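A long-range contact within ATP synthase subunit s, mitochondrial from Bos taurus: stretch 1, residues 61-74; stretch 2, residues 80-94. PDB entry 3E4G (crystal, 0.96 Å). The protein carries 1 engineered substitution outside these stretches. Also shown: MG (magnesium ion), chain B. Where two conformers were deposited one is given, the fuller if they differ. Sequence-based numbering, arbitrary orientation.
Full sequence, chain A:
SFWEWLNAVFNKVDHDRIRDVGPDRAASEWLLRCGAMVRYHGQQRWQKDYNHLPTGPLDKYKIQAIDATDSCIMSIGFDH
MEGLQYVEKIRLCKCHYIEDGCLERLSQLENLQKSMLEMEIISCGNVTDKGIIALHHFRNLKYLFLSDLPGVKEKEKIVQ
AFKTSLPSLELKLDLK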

# COMPACT_ATOMS: atom_id res chain seq x y z
N TYR A 61 3.26 -8.40 16.56
CA TYR A 61 2.39 -8.54 15.38
C TYR A 61 3.02 -7.81 14.20
O TYR A 61 3.40 -6.63 14.30
CB TYR A 61 1.00 -8.04 15.69
CG TYR A 61 0.30 -8.92 16.68
CD1 TYR A 61 -0.02 -10.21 16.33
CD2 TYR A 61 0.06 -8.48 18.00
CE1 TYR A 61 -0.58 -11.07 17.34
CE2 TYR A 61 -0.51 -9.29 19.00
CZ TYR A 61 -0.83 -10.48 18.61
OH TYR A 61 -1.38 -11.39 19.59
N LYS A 62 3.13 -8.54 13.11
CA LYS A 62 3.79 -8.03 11.89
C LYS A 62 2.78 -8.03 10.76
O LYS A 62 2.14 -9.05 10.46
CB LYS A 62 4.96 -8.92 11.49
CG LYS A 62 6.01 -9.14 12.62
CD LYS A 62 6.61 -7.84 13.15
CE LYS A 62 7.69 -8.18 14.19
NZ LYS A 62 8.26 -6.91 14.78
N ILE A 63 2.63 -6.88 10.10
CA ILE A 63 1.70 -6.80 8.97
C ILE A 63 2.12 -7.72 7.84
O ILE A 63 3.27 -7.61 7.34
CB ILE A 63 1.57 -5.34 8.48
CG1 ILE A 63 1.02 -4.44 9.60
CG2 ILE A 63 0.71 -5.28 7.21
CD1 ILE A 63 1.12 -2.92 9.26
N GLN A 64 1.21 -8.56 7.39
CA GLN A 64 1.38 -9.36 6.19
C GLN A 64 0.64 -8.79 5.00
O GLN A 64 1.11 -8.83 3.86
CB GLN A 64 0.90 -10.84 6.44
CG GLN A 64 1.13 -11.70 5.21
CD GLN A 64 0.97 -13.21 5.55
OE1 GLN A 64 0.17 -13.55 6.43
NE2 GLN A 64 1.71 -14.06 4.86
N ALA A 65 -0.60 -8.31 5.24
CA ALA A 65 -1.47 -7.85 4.16
C ALA A 65 -2.14 -6.55 4.60
O ALA A 65 -2.48 -6.34 5.75
CB ALA A 65 -2.53 -8.91 3.84
N ILE A 66 -2.35 -5.69 3.59
CA ILE A 66 -3.02 -4.40 3.74
C ILE A 66 -4.14 -4.35 2.74
O ILE A 66 -3.96 -4.69 1.57
CB ILE A 66 -2.04 -3.23 3.50
CG1 ILE A 66 -0.93 -3.27 4.57
CG2 ILE A 66 -2.79 -1.89 3.46
CD1 ILE A 66 0.25 -2.34 4.25
N ASP A 67 -5.34 -3.91 3.19
CA ASP A 67 -6.48 -3.74 2.31
C ASP A 67 -7.02 -2.34 2.56
O ASP A 67 -7.71 -2.12 3.58
CB ASP A 67 -7.56 -4.80 2.55
CG ASP A 67 -8.75 -4.64 1.68
OD1 ASP A 67 -8.84 -3.61 0.95
OD2 ASP A 67 -9.58 -5.59 1.71
N ALA A 68 -6.63 -1.39 1.73
CA ALA A 68 -7.06 0.00 1.84
C ALA A 68 -8.14 0.23 0.81
O ALA A 68 -7.85 0.48 -0.37
CB ALA A 68 -5.85 0.93 1.62
N THR A 69 -9.39 0.10 1.25
CA THR A 69 -10.56 0.33 0.39
C THR A 69 -11.30 1.52 0.94
O THR A 69 -11.60 1.58 2.13
CB THR A 69 -11.45 -0.94 0.35
OG1 THR A 69 -10.69 -2.00 -0.27
CG2 THR A 69 -12.72 -0.71 -0.48
N ASP A 70 -11.63 2.48 0.07
CA ASP A 70 -12.36 3.68 0.51
C ASP A 70 -11.59 4.33 1.66
O ASP A 70 -12.15 4.69 2.69
CB ASP A 70 -13.80 3.35 0.89
CG ASP A 70 -14.67 3.10 -0.33
OD1 ASP A 70 -14.68 4.02 -1.18
OD2 ASP A 70 -15.39 2.11 -0.41
N SER A 71 -10.29 4.54 1.46
CA SER A 71 -9.36 5.02 2.47
C SER A 71 -8.82 6.39 2.07
O SER A 71 -8.69 6.70 0.88
CB SER A 71 -8.23 4.02 2.60
OG SER A 71 -7.17 4.46 3.42
N CYS A 72 -8.42 7.18 3.08
CA CYS A 72 -7.83 8.52 2.83
C CYS A 72 -6.34 8.53 2.89
O CYS A 72 -5.74 9.63 2.94
CB CYS A 72 -8.45 9.56 3.83
SG CYS A 72 -7.98 9.28 5.54
N ILE A 73 -5.67 7.38 2.79
CA ILE A 73 -4.21 7.37 2.76
C ILE A 73 -3.72 8.13 1.53
O ILE A 73 -4.28 8.12 0.44
CB ILE A 73 -3.65 5.95 2.81
CG1 ILE A 73 -4.13 5.08 1.63
CG2 ILE A 73 -3.93 5.32 4.17
CD1 ILE A 73 -3.54 3.63 1.72
N MET A 74 -2.55 8.79 1.75
CA MET A 74 -1.90 9.55 0.64
C MET A 74 -0.49 9.83 0.98
O MET A 74 -0.17 10.07 2.13
CB MET A 74 -2.64 10.65 0.21
CG MET A 74 -2.69 11.53 1.17
SD MET A 74 -3.69 13.02 0.63
CE MET A 74 -3.15 13.31 -1.01
N HIS A 80 4.98 5.71 6.82
CA HIS A 80 4.78 4.69 7.87
C HIS A 80 5.24 3.28 7.41
O HIS A 80 5.36 2.38 8.22
CB HIS A 80 3.29 4.55 8.25
CG HIS A 80 2.75 5.69 9.07
ND1 HIS A 80 2.11 6.77 8.50
CD2 HIS A 80 2.72 5.91 10.40
CE1 HIS A 80 1.71 7.57 9.49
NE2 HIS A 80 2.08 7.09 10.65
N MET A 81 5.39 3.11 6.12
CA MET A 81 5.75 1.78 5.49
C MET A 81 7.28 1.52 5.72
O MET A 81 7.71 0.40 5.48
CB MET A 81 5.44 1.75 3.98
CG MET A 81 3.93 1.93 3.67
SD MET A 81 2.80 0.64 4.32
CE MET A 81 3.38 -0.77 3.46
N GLU A 82 8.06 2.56 6.05
CA GLU A 82 9.52 2.46 5.97
C GLU A 82 10.10 1.37 6.78
O GLU A 82 11.12 0.78 6.39
CB GLU A 82 10.11 3.83 6.37
CG GLU A 82 11.53 3.99 5.95
CD GLU A 82 12.45 3.35 6.82
OE1 GLU A 82 12.17 3.31 8.06
OE2 GLU A 82 13.57 2.91 6.37
N GLY A 83 9.56 1.13 7.95
CA GLY A 83 10.13 0.15 8.93
C GLY A 83 9.56 -1.25 8.86
O GLY A 83 9.91 -2.12 9.68
N LEU A 84 8.61 -1.49 7.95
CA LEU A 84 7.89 -2.78 7.89
C LEU A 84 8.69 -3.78 7.11
O LEU A 84 9.10 -3.54 5.96
CB LEU A 84 6.55 -2.58 7.20
CG LEU A 84 5.64 -1.51 7.87
CD1 LEU A 84 4.32 -1.43 7.11
CD2 LEU A 84 5.38 -1.79 9.31
N GLN A 85 8.90 -4.98 7.70
CA GLN A 85 9.79 -5.96 7.07
C GLN A 85 9.09 -7.09 6.36
O GLN A 85 9.76 -7.82 5.59
CB GLN A 85 10.74 -6.58 8.14
CG GLN A 85 11.49 -5.51 8.97
CD GLN A 85 12.34 -4.64 8.13
OE1 GLN A 85 13.10 -5.13 7.27
NE2 GLN A 85 12.18 -3.33 8.28
N TYR A 86 7.80 -7.29 6.58
CA TYR A 86 7.16 -8.55 6.18
C TYR A 86 5.89 -8.35 5.37
O TYR A 86 5.06 -9.28 5.25
CB TYR A 86 6.88 -9.43 7.41
CG TYR A 86 8.05 -9.54 8.34
CD1 TYR A 86 9.15 -10.38 8.05
CD2 TYR A 86 8.06 -8.82 9.50
CE1 TYR A 86 10.21 -10.48 8.92
CE2 TYR A 86 9.12 -8.96 10.44
CZ TYR A 86 10.16 -9.83 10.13
OH TYR A 86 11.22 -9.99 11.01
N VAL A 87 5.69 -7.16 4.78
CA VAL A 87 4.44 -6.92 4.00
C VAL A 87 4.52 -7.62 2.66
O VAL A 87 5.41 -7.37 1.85
CB VAL A 87 4.23 -5.40 3.82
CG1 VAL A 87 2.95 -5.18 2.98
CG2 VAL A 87 4.17 -4.68 5.15
N GLU A 88 3.55 -8.50 2.42
CA GLU A 88 3.53 -9.30 1.22
C GLU A 88 2.41 -8.95 0.24
O GLU A 88 2.55 -9.24 -0.95
CB GLU A 88 3.41 -10.81 1.59
CG GLU A 88 4.63 -11.24 2.34
CD GLU A 88 4.63 -12.64 2.81
OE1 GLU A 88 3.60 -13.32 2.81
OE2 GLU A 88 5.67 -13.06 3.40
N LYS A 89 1.30 -8.41 0.74
CA LYS A 89 0.10 -8.14 -0.05
C LYS A 89 -0.38 -6.74 0.24
O LYS A 89 -0.56 -6.37 1.41
CB LYS A 89 -1.03 -9.12 0.30
CG LYS A 89 -0.75 -10.58 -0.01
CD LYS A 89 -1.86 -11.49 0.54
CE LYS A 89 -1.85 -12.84 -0.02
NZ LYS A 89 -2.78 -13.79 0.64
N ILE A 90 -0.63 -5.95 -0.83
CA ILE A 90 -1.27 -4.64 -0.68
C ILE A 90 -2.37 -4.52 -1.70
O ILE A 90 -2.17 -4.73 -2.90
CB ILE A 90 -0.26 -3.48 -0.89
CG1 ILE A 90 0.86 -3.54 0.16
CG2 ILE A 90 -1.00 -2.12 -0.84
CD1 ILE A 90 1.95 -2.49 -0.06
N ARG A 91 -3.56 -4.13 -1.24
CA ARG A 91 -4.68 -3.78 -2.11
C ARG A 91 -5.02 -2.31 -1.84
O ARG A 91 -5.21 -1.92 -0.68
CB ARG A 91 -5.89 -4.67 -1.78
CG ARG A 91 -7.05 -4.43 -2.63
CD ARG A 91 -8.04 -5.62 -2.34
NE ARG A 91 -9.06 -5.63 -3.27
CZ ARG A 91 -10.25 -4.96 -2.95
NH1 ARG A 91 -10.33 -4.35 -1.80
NH2 ARG A 91 -11.28 -5.08 -3.75
N LEU A 92 -5.09 -1.56 -2.91
CA LEU A 92 -5.50 -0.13 -2.90
C LEU A 92 -6.76 -0.08 -3.79
O LEU A 92 -6.66 -0.31 -5.00
CB LEU A 92 -4.39 0.77 -3.49
CG LEU A 92 -3.04 0.65 -2.81
CD1 LEU A 92 -1.98 1.48 -3.55
CD2 LEU A 92 -3.08 0.96 -1.33
N CYS A 93 -7.91 0.18 -3.20
CA CYS A 93 -9.18 0.15 -3.92
C CYS A 93 -9.97 1.38 -3.54
O CYS A 93 -10.23 1.63 -2.35
CB CYS A 93 -9.94 -1.14 -3.55
SG CYS A 93 -11.55 -1.27 -4.32
N LYS A 94 -10.37 2.18 -4.54
CA LYS A 94 -11.19 3.38 -4.26
C LYS A 94 -10.46 4.24 -3.20
O LYS A 94 -11.04 4.75 -2.24
CB LYS A 94 -12.60 3.00 -3.79
CG LYS A 94 -13.40 2.32 -4.86
CD LYS A 94 -14.82 1.86 -4.44
CE LYS A 94 -14.81 0.64 -3.58
NZ LYS A 94 -16.20 -0.03 -3.52
MG MG B . -11.99 0.73 4.25
O HOH W 1 5.62 -6.18 8.24
O HOH W 2 -13.51 6.54 -0.65
O HOH W 3 -17.50 1.76 -1.95
O HOH W 4 -13.44 2.78 4.40
O HOH W 5 -10.78 7.46 -0.84
O HOH W 6 -13.76 -0.57 3.34
O HOH W 7 -12.67 0.25 6.51

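Strand 63-69 and strand 89-93 lie side by side and run in the same direction, their axes 7° apart and 4.6 Å at closest approach. The register pairs Ala 65 with Lys 89 and continues residue by residue to Thr 69 with Cys 93. In a parallel pair each bonding residue of one strand reaches two residues of the other, and here that role falls to alternate residues of the first strand. Ile 66 N donates to Lys 89 O (2.9 Å) while Ile 66 O accepts from Arg 91 N (2.9 Å); Ala 68 N then donates to Arg 91 O (2.8 Å) and Ala 68 O accepts from Cys 93 N (2.8 Å). The ladder runs past the strand end, where Asp 70 N donates to Cys 93 O (2.9 Å). At the other end Gln 64 O accepts two amides, Glu 88 N at 2.9 Å and Lys 89 N at 3.2 Å. Before this, the two stretches are bridged by water 1, which donates to Ile 63 O (2.9 Å) and accepts from Tyr 86 N (3.0 Å).

Because side chains alternate along a strand, the two faces differ in character. Ile 66, Ala 68, Ile 90 and Leu 92 share the apolar face. Ile 66 CD1 lies 3.6 Å from Met 81 CE and 4.1 Å from Val 87 CG1, so the end of this side chain reaches beyond the paired strand to the apolar groups of Met 81, in the 3-10 segment, and Val 87, in the loop before the strand. The methyl of Ala 68 packs against Leu 92, with Ala 68 CB 4.0 Å from Leu 92 CD2; Ile 73 CD1 approaches that same CD2 of Leu 92 at 4.1 Å. Ile 63 extends the apolar packing, its CD1 4.1 Å from Leu 84 CD1.

The other face carries Ala 65, Asp 67, Thr 69, Lys 89, Arg 91 and Cys 93. An extended Arg 91 places NH1 3.2 Å from Asp 67 OD1 in a hydrogen-bonded salt bridge, with the carboxylate oxygen near the guanidinium plane, where the N-H groups point. Thr 69 OG1 donates to that same Asp 67 OD1 at 2.7 Å, so one oxygen serves both donors.

Polar pairs also mark the ends. Gln 64 NE2 donates almost linearly to Glu 88 OE1 (2.9 Å), an amide meeting a carboxylate. Asp 70 OD2 and Lys 94 NZ form a long salt bridge at 3.9 Å, reinforced by water 3, which donates to Asp 70 OD2 (2.6 Å) and accepts from Lys 94 NZ (2.7 Å).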